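Local coordinates for probable csgAB operon transcriptional regulatory protein (Salmonella typhimurium, PDB 5XP0), which acts as the master transcriptional regulator of curli fimbriae, needed for csgAB operon transcription and promoting biofilm formation, and is represented here by its receiver-like regulatory domain, at residues 19-24 against 61-66; 39-44 against 127-132; 48-53 against 76-81; 87-92 against 108-113; 113-118 against 135-140. All blocks are in the same frame, centred on the assembly; numbering follows the deposited sequence.

Interaction 1: 19-24 against 61-66; sequences TLLLIT and CIVLMD
I23 meets two side chains of strand 61-66 at once. Its CD1 lies 3.6 Å from V63 CG1 and also touches M65 CE. CG1 of I23 is anti to the carbonyl carbon (chi1 -61°), and chi2 of 179° extends the chain and puts CD1 against V63. M65 is bent at chi2 and chi3, and this bend brings its CE to I23 CD1 at 3.9 Å. L21 and V63, on the same face, lie side by side and point the same way, with L21 CD2 4.2 Å from V63 CG2. T19 and C61 finish this face. On the other face, L20 crosses I62 obliquely, and L22 meets L64 through CD1 against CB at 4.1 Å. The two strands are parallel and in register from T19 with C61 to I23 with M65. The backbone bonds alternate between them; that from I62 N to T19 O is 2.7 Å and nearly straight. At the C-terminal end the contact turns polar. T24 OG1 donates to D66 OD2 at 2.6 Å, on the anti lone pair of that oxygen. D66 OD2 also takes a bond from Q29 of the second subunit, and D66 OD1 accepts from N95 and from the backbone N of M68. The buried carboxylate is thus held at both oxygens. Strand 45-49 flanks 19-24 and strand 90-94 flanks 61-66, so this pair lies inside the five-stranded sheet. Helices 28-41 and 121-132 pack on the face of L20, I62 and L64; on the other face I50 touches I23 and W108 touches M65.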
# COMPACT_ATOMS: atom_id res chain seq x y z
N THR B 19 15.84 -4.67 11.32
CA THR B 19 15.32 -4.99 10.01
C THR B 19 13.81 -4.75 9.99
O THR B 19 13.11 -4.99 10.97
CB THR B 19 15.65 -6.42 9.61
OG1 THR B 19 15.15 -6.68 8.29
CG2 THR B 19 15.05 -7.40 10.57
N LEU B 20 13.31 -4.31 8.84
CA LEU B 20 11.91 -3.97 8.77
C LEU B 20 11.09 -5.16 8.30
O LEU B 20 11.46 -5.85 7.35
CB LEU B 20 11.64 -2.82 7.81
CG LEU B 20 12.13 -1.42 8.08
CD1 LEU B 20 11.72 -0.60 6.87
CD2 LEU B 20 11.50 -0.86 9.35
N LEU B 21 9.95 -5.37 8.95
CA LEU B 21 9.02 -6.41 8.54
C LEU B 21 7.67 -5.74 8.39
O LEU B 21 7.03 -5.39 9.38
CB LEU B 21 8.97 -7.53 9.55
CG LEU B 21 7.98 -8.65 9.20
CD1 LEU B 21 8.24 -9.21 7.80
CD2 LEU B 21 8.12 -9.75 10.23
N LEU B 22 7.27 -5.49 7.14
CA LEU B 22 6.03 -4.79 6.89
C LEU B 22 4.95 -5.85 6.69
O LEU B 22 4.96 -6.60 5.72
CB LEU B 22 6.20 -3.87 5.69
CG LEU B 22 4.89 -3.32 5.12
CD1 LEU B 22 4.19 -2.47 6.11
CD2 LEU B 22 5.24 -2.48 3.96
N ILE B 23 4.02 -5.90 7.61
CA ILE B 23 2.98 -6.90 7.59
C ILE B 23 1.70 -6.21 7.16
O ILE B 23 1.13 -5.41 7.93
CB ILE B 23 2.81 -7.58 8.94
CG1 ILE B 23 4.10 -8.28 9.34
CG2 ILE B 23 1.63 -8.61 8.88
CD1 ILE B 23 4.02 -8.97 10.71
N THR B 24 1.24 -6.53 5.96
CA THR B 24 0.14 -5.82 5.35
C THR B 24 -0.43 -6.68 4.23
O THR B 24 -0.08 -7.86 4.07
CB THR B 24 0.64 -4.48 4.82
OG1 THR B 24 -0.47 -3.74 4.26
CG2 THR B 24 1.69 -4.74 3.80
N CYS B 61 13.82 -7.63 14.42
CA CYS B 61 12.72 -7.20 13.58
C CYS B 61 11.97 -6.00 14.16
O CYS B 61 11.55 -5.97 15.32
CB CYS B 61 11.75 -8.35 13.35
SG CYS B 61 12.37 -9.56 12.19
N ILE B 62 11.75 -5.03 13.30
CA ILE B 62 10.85 -3.93 13.58
C ILE B 62 9.61 -4.22 12.75
O ILE B 62 9.60 -4.05 11.53
CB ILE B 62 11.47 -2.57 13.22
CG1 ILE B 62 12.71 -2.33 14.09
CG2 ILE B 62 10.41 -1.47 13.34
CD1 ILE B 62 13.56 -1.26 13.58
N VAL B 63 8.56 -4.69 13.40
CA VAL B 63 7.34 -5.08 12.70
C VAL B 63 6.49 -3.85 12.50
O VAL B 63 6.22 -3.11 13.45
CB VAL B 63 6.57 -6.14 13.50
CG1 VAL B 63 5.25 -6.36 12.88
CG2 VAL B 63 7.40 -7.45 13.64
N LEU B 64 6.12 -3.57 11.26
CA LEU B 64 5.13 -2.54 10.98
C LEU B 64 3.84 -3.26 10.63
O LEU B 64 3.72 -3.85 9.56
CB LEU B 64 5.56 -1.64 9.84
CG LEU B 64 6.77 -0.75 10.02
CD1 LEU B 64 6.97 0.11 8.74
CD2 LEU B 64 6.53 0.10 11.22
N MET B 65 2.88 -3.19 11.54
CA MET B 65 1.64 -3.97 11.50
C MET B 65 0.53 -3.10 10.94
O MET B 65 0.11 -2.14 11.60
CB MET B 65 1.28 -4.40 12.92
CG MET B 65 -0.08 -5.10 13.03
SD MET B 65 -0.00 -6.61 12.13
CE MET B 65 1.26 -7.51 13.01
N ASP B 66 0.02 -3.44 9.77
CA ASP B 66 -0.96 -2.58 9.08
C ASP B 66 -2.37 -2.74 9.68
O ASP B 66 -3.12 -3.63 9.31
CB ASP B 66 -0.99 -2.88 7.60
CG ASP B 66 -1.80 -1.84 6.79
OD1 ASP B 66 -2.50 -1.01 7.41
OD2 ASP B 66 -1.69 -1.83 5.55

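Interaction 2: 39-44 against 127-132; sequences QSLAIT and GLQGIL
L41 fills most of this contact, with its two methyl groups set against different residues of helix 121-132. CD1 lies 3.8 Å from L128 CB and also touches L128 CD1. CD2 packs on the stem of Q129, 3.6 Å from Q129 CG. The L41 and L128 side chains cross at about a right angle. L41 CG is anti to its carbonyl carbon (chi1 -61°), beside the backbone N, and chi2 (163°) sets the methyls. This is the tight part, and L41 and L128 are both buried. The other half is looser. L132 CD1 is 4.2 Å from L41 CD2, and L132 CD2 is 4.3 Å from I43 CD1. I43 and L132 are partly exposed and both also touch H18. Q129 lies at the outer margin, with its chain extended beyond CG. A42 is the first residue beyond helix 28-41 to leave helical angles. Its positive phi (58°) turns the chain toward strand 45-49. L128 and L132 reach inward as well, to L64 and I62 of the sheet. The contact is apolar packing between helix 28-41, with the loop after it, and helix 121-132, on the same face of a CheY-like receiver sheet.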
# COMPACT_ATOMS: atom_id res chain seq x y z
N GLN B 39 15.32 2.60 1.88
CA GLN B 39 16.30 3.54 1.35
C GLN B 39 16.48 4.72 2.28
O GLN B 39 17.60 5.20 2.47
CB GLN B 39 15.88 4.03 -0.03
CG GLN B 39 16.06 3.01 -1.12
CD GLN B 39 15.34 3.42 -2.39
OE1 GLN B 39 14.83 4.54 -2.50
NE2 GLN B 39 15.30 2.51 -3.36
N SER B 40 15.40 5.20 2.89
CA SER B 40 15.54 6.36 3.76
C SER B 40 16.25 5.99 5.05
O SER B 40 16.95 6.82 5.62
CB SER B 40 14.16 6.93 4.10
OG SER B 40 13.45 7.28 2.95
N LEU B 41 16.03 4.78 5.54
CA LEU B 41 16.62 4.35 6.80
C LEU B 41 17.92 3.58 6.63
O LEU B 41 18.59 3.34 7.62
CB LEU B 41 15.65 3.45 7.57
CG LEU B 41 14.32 4.14 7.92
CD1 LEU B 41 13.25 3.13 8.30
CD2 LEU B 41 14.52 5.15 9.04
N ALA B 42 18.29 3.21 5.40
CA ALA B 42 19.47 2.39 5.14
C ALA B 42 19.38 1.07 5.89
O ALA B 42 20.33 0.62 6.53
CB ALA B 42 20.77 3.14 5.50
N ILE B 43 18.24 0.40 5.77
CA ILE B 43 18.01 -0.84 6.49
C ILE B 43 17.41 -1.87 5.54
O ILE B 43 16.83 -1.54 4.51
CB ILE B 43 17.07 -0.56 7.69
CG1 ILE B 43 16.90 -1.78 8.56
CG2 ILE B 43 15.72 -0.13 7.18
CD1 ILE B 43 16.07 -1.51 9.83
N THR B 44 17.58 -3.13 5.90
CA THR B 44 16.96 -4.20 5.13
C THR B 44 15.51 -4.36 5.57
O THR B 44 15.10 -3.89 6.64
CB THR B 44 17.77 -5.49 5.28
OG1 THR B 44 17.40 -6.41 4.25
CG2 THR B 44 17.53 -6.12 6.61
N GLY B 127 9.86 9.03 12.68
CA GLY B 127 9.57 8.17 13.82
C GLY B 127 10.44 6.93 13.83
O GLY B 127 10.95 6.54 14.88
N LEU B 128 10.61 6.29 12.67
CA LEU B 128 11.43 5.09 12.59
C LEU B 128 12.90 5.38 12.84
O LEU B 128 13.61 4.54 13.40
CB LEU B 128 11.22 4.40 11.22
CG LEU B 128 9.81 3.80 11.08
CD1 LEU B 128 9.54 3.30 9.66
CD2 LEU B 128 9.62 2.66 12.06
N GLN B 129 13.38 6.56 12.44
CA GLN B 129 14.74 6.93 12.79
C GLN B 129 14.87 7.00 14.31
O GLN B 129 15.89 6.58 14.87
CB GLN B 129 15.10 8.27 12.15
CG GLN B 129 15.28 8.24 10.65
CD GLN B 129 15.34 9.64 10.06
OE1 GLN B 129 14.70 10.57 10.56
NE2 GLN B 129 16.13 9.80 9.01
N GLY B 130 13.82 7.45 14.99
CA GLY B 130 13.82 7.41 16.45
C GLY B 130 13.89 6.00 17.00
O GLY B 130 14.61 5.74 17.98
N ILE B 131 13.14 5.06 16.40
CA ILE B 131 13.15 3.69 16.91
C ILE B 131 14.54 3.10 16.80
O ILE B 131 15.01 2.40 17.71
CB ILE B 131 12.12 2.81 16.16
CG1 ILE B 131 10.70 3.08 16.63
CG2 ILE B 131 12.40 1.33 16.45
CD1 ILE B 131 10.15 4.36 16.20
N LEU B 132 15.22 3.37 15.69
CA LEU B 132 16.58 2.88 15.55
C LEU B 132 17.49 3.43 16.63
O LEU B 132 18.46 2.77 17.01
CB LEU B 132 17.13 3.28 14.18
CG LEU B 132 16.35 2.72 13.01
CD1 LEU B 132 17.03 3.07 11.70
CD2 LEU B 132 16.14 1.22 13.17

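Interaction 3: 48-53 against 76-81; sequences HNIQRS and HYWQDN
W78 reaches the turn after strand 45-49 with the edge of its indole. NE1 donates to I50 O at 2.8 Å. The bond is fairly straight (162°), and I50 O lies in the indole plane and offers an in-plane lone pair. R52 O also sits at the indole edge, 3.3 Å from W78 CZ2. I50 CG1 touches W78 NE1 at 3.5 Å. The H48 ring meets the far end of the indole, NE2 to W78 CH2 at 3.7 Å, with the two planes at 85°. Y77 OH approaches S53 CB at 3.2 Å.

The second shell fixes these groups. H48 NE2 donates to R52 O at 2.8 Å, from above the carbonyl plane. This ties the ring to the turn. N49 to R52 form a type I beta turn, closed by R52 N to N49 O. N49 OD1 accepts from Q51 N, an Asx turn. W78 CG is anti to its carbonyl carbon (chi1 -74°). Y77 CE2 lies over the centre of one indole face.

I23 and M65 touch both I50 and W78, and L54 meets H48 and W78. The contact thus joins the end of edge strand 45-49 to helix 72-83, beside strands 19-24 and 61-66.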
# COMPACT_ATOMS: atom_id res chain seq x y z
N HIS B 48 5.41 -9.00 4.42
CA HIS B 48 4.76 -10.28 4.73
C HIS B 48 3.25 -10.12 4.71
O HIS B 48 2.71 -9.21 5.34
CB HIS B 48 5.20 -10.81 6.09
CG HIS B 48 4.51 -12.07 6.50
ND1 HIS B 48 4.98 -13.32 6.14
CD2 HIS B 48 3.36 -12.28 7.18
CE1 HIS B 48 4.18 -14.24 6.64
NE2 HIS B 48 3.18 -13.64 7.27
N ASN B 49 2.56 -11.05 4.04
CA ASN B 49 1.11 -11.03 3.95
C ASN B 49 0.48 -11.23 5.33
O ASN B 49 0.62 -12.31 5.93
CB ASN B 49 0.63 -12.16 3.03
CG ASN B 49 -0.82 -12.01 2.67
OD1 ASN B 49 -1.63 -11.44 3.42
ND2 ASN B 49 -1.16 -12.48 1.48
N ILE B 50 -0.24 -10.21 5.80
CA ILE B 50 -0.90 -10.22 7.10
C ILE B 50 -1.86 -11.38 7.26
O ILE B 50 -2.16 -11.80 8.40
CB ILE B 50 -1.64 -8.88 7.29
CG1 ILE B 50 -2.14 -8.76 8.73
CG2 ILE B 50 -2.80 -8.72 6.27
CD1 ILE B 50 -2.56 -7.34 9.11
N GLN B 51 -2.36 -11.91 6.15
CA GLN B 51 -3.25 -13.06 6.22
C GLN B 51 -2.51 -14.38 6.16
O GLN B 51 -3.16 -15.43 6.19
CB GLN B 51 -4.31 -12.98 5.12
CG GLN B 51 -5.14 -11.73 5.27
CD GLN B 51 -6.51 -11.83 4.65
OE1 GLN B 51 -7.52 -11.73 5.36
NE2 GLN B 51 -6.56 -12.04 3.35
N ARG B 52 -1.19 -14.37 6.09
CA ARG B 52 -0.45 -15.63 6.12
C ARG B 52 0.34 -15.77 7.41
O ARG B 52 0.78 -14.78 8.01
CB ARG B 52 0.45 -15.78 4.90
CG ARG B 52 -0.42 -16.06 3.67
CD ARG B 52 0.30 -16.64 2.47
NE ARG B 52 -0.65 -16.84 1.38
CZ ARG B 52 -1.49 -17.87 1.29
NH1 ARG B 52 -1.51 -18.80 2.23
NH2 ARG B 52 -2.33 -17.97 0.26
N SER B 53 0.45 -17.02 7.85
CA SER B 53 1.17 -17.34 9.06
C SER B 53 2.66 -17.12 8.88
O SER B 53 3.17 -17.12 7.76
CB SER B 53 0.92 -18.80 9.47
OG SER B 53 1.28 -19.70 8.42
N HIS B 76 -5.77 -10.70 17.10
CA HIS B 76 -5.50 -11.78 18.05
C HIS B 76 -4.41 -12.71 17.53
O HIS B 76 -3.56 -13.17 18.30
CB HIS B 76 -6.78 -12.56 18.32
CG HIS B 76 -6.58 -13.67 19.30
ND1 HIS B 76 -6.70 -15.00 18.95
CD2 HIS B 76 -6.23 -13.66 20.61
CE1 HIS B 76 -6.45 -15.75 20.01
NE2 HIS B 76 -6.16 -14.96 21.03
N TYR B 77 -4.48 -13.07 16.25
CA TYR B 77 -3.47 -13.97 15.72
C TYR B 77 -2.09 -13.32 15.81
O TYR B 77 -1.15 -13.91 16.36
CB TYR B 77 -3.77 -14.35 14.28
CG TYR B 77 -2.63 -15.13 13.72
CD1 TYR B 77 -2.51 -16.48 13.96
CD2 TYR B 77 -1.64 -14.50 12.99
CE1 TYR B 77 -1.46 -17.20 13.48
CE2 TYR B 77 -0.59 -15.20 12.51
CZ TYR B 77 -0.50 -16.56 12.76
OH TYR B 77 0.55 -17.27 12.27
N TRP B 78 -1.95 -12.08 15.34
CA TRP B 78 -0.63 -11.46 15.36
C TRP B 78 -0.19 -11.13 16.78
O TRP B 78 1.00 -11.24 17.07
CB TRP B 78 -0.57 -10.24 14.44
CG TRP B 78 -0.53 -10.72 13.06
CD1 TRP B 78 -1.51 -10.65 12.12
CD2 TRP B 78 0.55 -11.45 12.47
NE1 TRP B 78 -1.11 -11.29 10.96
CE2 TRP B 78 0.17 -11.78 11.15
CE3 TRP B 78 1.81 -11.85 12.93
CZ2 TRP B 78 1.00 -12.47 10.29
CZ3 TRP B 78 2.63 -12.54 12.07
CH2 TRP B 78 2.22 -12.85 10.77
N GLN B 79 -1.12 -10.73 17.68
CA GLN B 79 -0.74 -10.56 19.08
C GLN B 79 -0.28 -11.89 19.68
O GLN B 79 0.73 -11.94 20.39
CB GLN B 79 -1.89 -9.99 19.90
CG GLN B 79 -2.07 -8.47 19.72
CD GLN B 79 -3.30 -7.93 20.44
OE1 GLN B 79 -4.17 -8.69 20.87
NE2 GLN B 79 -3.36 -6.62 20.56
N ASP B 80 -0.99 -12.98 19.37
CA ASP B 80 -0.67 -14.28 19.97
C ASP B 80 0.71 -14.77 19.51
O ASP B 80 1.54 -15.13 20.34
CB ASP B 80 -1.76 -15.30 19.60
CG ASP B 80 -1.57 -16.67 20.29
OD1 ASP B 80 -0.81 -16.74 21.27
OD2 ASP B 80 -2.19 -17.66 19.85
N ASN B 81 0.99 -14.77 18.21
CA ASN B 81 2.25 -15.40 17.83
C ASN B 81 3.45 -14.46 17.96
O ASN B 81 4.56 -14.94 18.18
CB ASN B 81 2.19 -16.00 16.43
CG ASN B 81 1.72 -15.04 15.43
OD1 ASN B 81 1.13 -14.02 15.77
ND2 ASN B 81 1.99 -15.34 14.17

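Interaction 4: 87-92 against 108-113; sequences NNIKTL and WPHING
I89 CG1 stands between its backbone N and carbonyl carbon (chi1 61°), and CD1 then swings to H110. CG1 lies over one face of the imidazole, 4.1 Å from the ring centroid, a CH-pi contact. CD1 comes to 3.3 Å from H110 ND1. That nitrogen is buried here and has no polar partner in the model. H110 CG is anti to its carbonyl carbon (chi1 -48°) and touches I89 CD1 as well.

The peptide oxygen of H110 is gripped twice. T91 N donates to H110 O at 2.9 Å, and N112 ND2 donates to the same atom at 2.8 Å. The two donors come from opposite faces of the carbonyl plane. The bond from N112 ND2 keeps H110 O in the amide plane of N112. K90 CB, CG and CD all touch that amide group, with K90 CB 3.6 Å from N112 ND2.

Strands 90-94 and 111-114 are parallel, and helix 102-107 connects them in a beta-alpha-beta unit, the last of the receiver fold. The chain enters the second strand through a type II beta turn from W108 to I111. N112 N donates to T91 O at 2.7 Å, continuing the strand pairing. T91 CG2 lies 4.1 Å from W108 CE3, and the two side chains cross at about a right angle. W108 NE1 bonds to Y100, and its ring also meets M65, I75 and Q79. L92 CD2 rests on the glycine backbone, 3.5 Å from G113 CA. L92 also meets I62 and L64 of the neighbouring strand, and I131 of helix 121-132.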
# COMPACT_ATOMS: atom_id res chain seq x y z
N ASN B 87 13.34 -12.87 21.38
CA ASN B 87 13.72 -12.54 19.99
C ASN B 87 14.01 -11.05 19.74
O ASN B 87 14.42 -10.71 18.64
CB ASN B 87 12.67 -13.02 18.99
N ASN B 88 13.83 -10.18 20.74
CA ASN B 88 14.21 -8.76 20.63
C ASN B 88 13.56 -8.06 19.42
O ASN B 88 14.23 -7.57 18.51
CB ASN B 88 15.73 -8.63 20.60
CG ASN B 88 16.19 -7.20 20.64
OD1 ASN B 88 16.74 -6.68 19.67
ND2 ASN B 88 15.96 -6.54 21.77
N ILE B 89 12.23 -8.00 19.42
CA ILE B 89 11.50 -7.40 18.32
C ILE B 89 10.69 -6.22 18.85
O ILE B 89 10.44 -6.09 20.04
CB ILE B 89 10.60 -8.44 17.63
CG1 ILE B 89 9.56 -8.99 18.60
CG2 ILE B 89 11.44 -9.58 17.08
CD1 ILE B 89 8.16 -8.64 18.24
N LYS B 90 10.29 -5.36 17.92
CA LYS B 90 9.55 -4.15 18.23
C LYS B 90 8.35 -4.09 17.31
O LYS B 90 8.49 -4.33 16.11
CB LYS B 90 10.43 -2.91 18.03
CG LYS B 90 11.68 -2.87 18.90
CD LYS B 90 12.47 -1.59 18.60
CE LYS B 90 13.72 -1.46 19.49
NZ LYS B 90 14.45 -0.19 19.17
N THR B 91 7.18 -3.79 17.85
CA THR B 91 5.98 -3.67 17.04
C THR B 91 5.58 -2.20 16.97
O THR B 91 5.51 -1.51 18.00
CB THR B 91 4.81 -4.50 17.60
OG1 THR B 91 5.13 -5.90 17.52
CG2 THR B 91 3.53 -4.26 16.76
N LEU B 92 5.34 -1.73 15.77
CA LEU B 92 4.72 -0.44 15.56
C LEU B 92 3.48 -0.63 14.71
O LEU B 92 3.49 -1.39 13.74
CB LEU B 92 5.68 0.52 14.88
CG LEU B 92 6.77 0.95 15.87
CD1 LEU B 92 8.01 0.21 15.54
CD2 LEU B 92 6.98 2.44 15.73
N TRP B 108 -0.87 -4.90 22.80
CA TRP B 108 0.07 -5.41 21.80
C TRP B 108 1.39 -5.77 22.46
O TRP B 108 1.97 -4.94 23.16
CB TRP B 108 0.29 -4.37 20.70
CG TRP B 108 -0.80 -4.42 19.69
CD1 TRP B 108 -1.98 -3.73 19.71
CD2 TRP B 108 -0.82 -5.22 18.51
NE1 TRP B 108 -2.73 -4.05 18.60
CE2 TRP B 108 -2.04 -4.96 17.85
CE3 TRP B 108 0.08 -6.12 17.94
CZ2 TRP B 108 -2.38 -5.58 16.66
CZ3 TRP B 108 -0.28 -6.74 16.77
CH2 TRP B 108 -1.49 -6.46 16.13
N PRO B 109 1.95 -6.95 22.22
CA PRO B 109 3.27 -7.24 22.80
C PRO B 109 4.34 -6.42 22.11
O PRO B 109 4.21 -6.07 20.94
CB PRO B 109 3.44 -8.74 22.56
CG PRO B 109 2.65 -9.01 21.32
CD PRO B 109 1.45 -8.07 21.41
N HIS B 110 5.39 -6.10 22.87
CA HIS B 110 6.55 -5.35 22.33
C HIS B 110 6.16 -4.03 21.65
O HIS B 110 6.78 -3.58 20.69
CB HIS B 110 7.35 -6.21 21.36
CG HIS B 110 7.64 -7.57 21.89
ND1 HIS B 110 7.11 -8.72 21.35
CD2 HIS B 110 8.37 -7.97 22.96
CE1 HIS B 110 7.51 -9.76 22.04
NE2 HIS B 110 8.27 -9.33 23.04
N ILE B 111 5.15 -3.36 22.18
CA ILE B 111 4.63 -2.21 21.45
C ILE B 111 5.60 -1.04 21.62
O ILE B 111 6.00 -0.69 22.74
CB ILE B 111 3.20 -1.88 21.90
CG1 ILE B 111 2.65 -0.71 21.08
CG2 ILE B 111 3.15 -1.64 23.40
CD1 ILE B 111 2.30 -1.08 19.65
N ASN B 112 6.04 -0.49 20.49
CA ASN B 112 7.02 0.59 20.46
C ASN B 112 6.57 1.85 19.74
O ASN B 112 7.30 2.83 19.75
CB ASN B 112 8.31 0.12 19.78
CG ASN B 112 9.25 -0.57 20.74
OD1 ASN B 112 10.24 0.00 21.13
ND2 ASN B 112 8.94 -1.80 21.11
N GLY B 113 5.40 1.87 19.12
CA GLY B 113 4.96 3.09 18.50
C GLY B 113 3.66 2.87 17.78
O GLY B 113 3.23 1.73 17.55

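Interaction 5: 113-118 against 135-140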
# COMPACT_ATOMS: atom_id res chain seq x y z
N GLY B 113 5.40 1.87 19.12
CA GLY B 113 4.96 3.09 18.50
C GLY B 113 3.66 2.87 17.78
O GLY B 113 3.23 1.73 17.55
N VAL B 114 3.03 3.98 17.43
CA VAL B 114 1.75 4.00 16.75
C VAL B 114 1.82 5.10 15.71
O VAL B 114 2.04 6.26 16.04
CB VAL B 114 0.58 4.26 17.70
CG1 VAL B 114 -0.67 4.32 16.89
CG2 VAL B 114 0.53 3.19 18.78
N PHE B 115 1.65 4.74 14.45
CA PHE B 115 1.56 5.70 13.36
C PHE B 115 0.10 5.86 12.96
O PHE B 115 -0.57 4.87 12.67
CB PHE B 115 2.38 5.21 12.18
CG PHE B 115 3.85 5.19 12.45
CD1 PHE B 115 4.52 6.37 12.66
CD2 PHE B 115 4.54 4.00 12.50
CE1 PHE B 115 5.87 6.36 12.94
CE2 PHE B 115 5.88 3.97 12.76
CZ PHE B 115 6.56 5.18 12.98
N TYR B 116 -0.38 7.10 12.92
CA TYR B 116 -1.75 7.37 12.45
C TYR B 116 -1.81 7.93 11.03
O TYR B 116 -2.82 7.76 10.33
CB TYR B 116 -2.42 8.38 13.39
CG TYR B 116 -2.59 7.92 14.78
CD1 TYR B 116 -3.67 7.12 15.13
CD2 TYR B 116 -1.67 8.28 15.77
CE1 TYR B 116 -3.83 6.69 16.41
CE2 TYR B 116 -1.83 7.85 17.05
CZ TYR B 116 -2.90 7.05 17.36
OH TYR B 116 -3.05 6.65 18.65
N ALA B 117 -0.74 8.60 10.59
CA ALA B 117 -0.81 9.42 9.39
C ALA B 117 -0.88 8.53 8.16
O ALA B 117 -0.11 7.58 8.03
CB ALA B 117 0.41 10.34 9.28
N THR B 118 -1.80 8.84 7.26
CA THR B 118 -1.89 8.16 5.98
C THR B 118 -1.32 9.02 4.85
O THR B 118 -1.27 8.57 3.70
CB THR B 118 -3.37 7.75 5.73
OG1 THR B 118 -3.66 6.50 6.38
CG2 THR B 118 -3.73 7.66 4.25
N GLU B 135 14.28 4.89 20.69
CA GLU B 135 13.13 5.67 21.13
C GLU B 135 11.81 5.03 20.72
O GLU B 135 11.70 4.41 19.66
CB GLU B 135 13.20 7.08 20.54
CG GLU B 135 14.54 7.76 20.82
CD GLU B 135 14.61 9.18 20.27
OE1 GLU B 135 13.59 9.70 19.76
OE2 GLU B 135 15.70 9.77 20.33
N CYS B 136 10.76 5.29 21.50
CA CYS B 136 9.44 4.89 21.05
C CYS B 136 8.79 6.06 20.32
O CYS B 136 9.28 7.19 20.35
CB CYS B 136 8.59 4.43 22.23
SG CYS B 136 9.15 2.87 23.00
N TYR B 137 7.70 5.77 19.62
CA TYR B 137 6.95 6.77 18.87
C TYR B 137 5.52 6.78 19.37
O TYR B 137 4.64 6.15 18.79
CB TYR B 137 6.99 6.49 17.34
CG TYR B 137 6.49 7.67 16.54
CD1 TYR B 137 7.28 8.80 16.38
CD2 TYR B 137 5.24 7.67 15.97
CE1 TYR B 137 6.83 9.90 15.66
CE2 TYR B 137 4.79 8.76 15.23
CZ TYR B 137 5.59 9.87 15.08
OH TYR B 137 5.13 10.94 14.36
N PHE B 138 5.30 7.54 20.44
CA PHE B 138 4.01 7.68 21.08
C PHE B 138 3.79 9.16 21.35
O PHE B 138 4.72 9.91 21.64
CB PHE B 138 3.93 6.94 22.41
CG PHE B 138 4.12 5.47 22.31
CD1 PHE B 138 3.18 4.67 21.65
CD2 PHE B 138 5.20 4.86 22.93
CE1 PHE B 138 3.36 3.31 21.59
CE2 PHE B 138 5.38 3.50 22.86
CZ PHE B 138 4.46 2.72 22.21
N SER B 139 2.53 9.58 21.29
CA SER B 139 2.24 10.90 21.82
C SER B 139 2.60 10.96 23.30
O SER B 139 2.72 9.95 23.98
CB SER B 139 0.76 11.25 21.61
OG SER B 139 -0.06 10.36 22.33
N GLN B 140 2.77 12.18 23.79
CA GLN B 140 3.05 12.34 25.21
C GLN B 140 1.94 11.69 26.04
O GLN B 140 2.22 11.01 27.04
CB GLN B 140 3.22 13.81 25.57
CG GLN B 140 4.54 14.43 25.15
CD GLN B 140 5.70 13.92 25.98
OE1 GLN B 140 5.54 13.65 27.17
NE2 GLN B 140 6.87 13.80 25.36
O HOH W 1 -2.21 8.80 20.31
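F115 and Y137 meet ring against ring, and F138 lies against G113. F115 CE1 is over one face of the Y137 ring, 3.4 Å from Y137 CD2. The planes are near parallel, at 30°, but the rings are slid so far apart that they barely overlap. Y137 CG is anti to its backbone N (chi1 -167°) and lies close to F115 CE1. F138 turns a face to the backbone of G113. G113 CA stands over it, 4.0 Å from the ring centroid, a CH-pi contact. V114 CG2 meets the edge of the same ring, 4.0 Å from F138 CE1.

Among the polar contacts, V114 N donates to Y137 O at 3.0 Å, nearly in line with the carbonyl bond. Y137 O also takes a short C-H contact from G113 CA. G113 and Y137 form a single backbone bridge. Farther out, a water bonds Y116 OH at 2.8 Å and reaches S139 OG only weakly. S139 is the N-cap of helix 140-147, and its OG accepts from L142 N.

F115 also packs on V124 and L128, and Y137 on I131. F138 leans on A143 and L146, while V114 touches L142. The segment 135-140 thus borders edge strand 111-114 of the receiver-type sheet. It leads from helix 121-132, the one after the last strand, as in CheY-like receivers, into a further helix, 140-147.

Interactions 1 and 5 are buried; interactions 2, 3 and 4 are partly buried. Interaction 1 is a parallel strand pair with regular backbone bonds and apolar side chains on both faces. Interaction 4 extends the same sheet to edge strand 111-114, but its pairing is shorter and its side chains more mixed. Interaction 5 shares G113 with it and turns to aromatic rings. Interaction 2 joins two helices by packing of aliphatic groups. Interaction 3 joins a helix to the turn after edge strand 45-49 through an indole N-H bond. These two lie on opposite sides of the chain's centre, about 23 Å apart between centres. The second subunit is touched through T24 and D66 in interaction 1 and T118 in interaction 5.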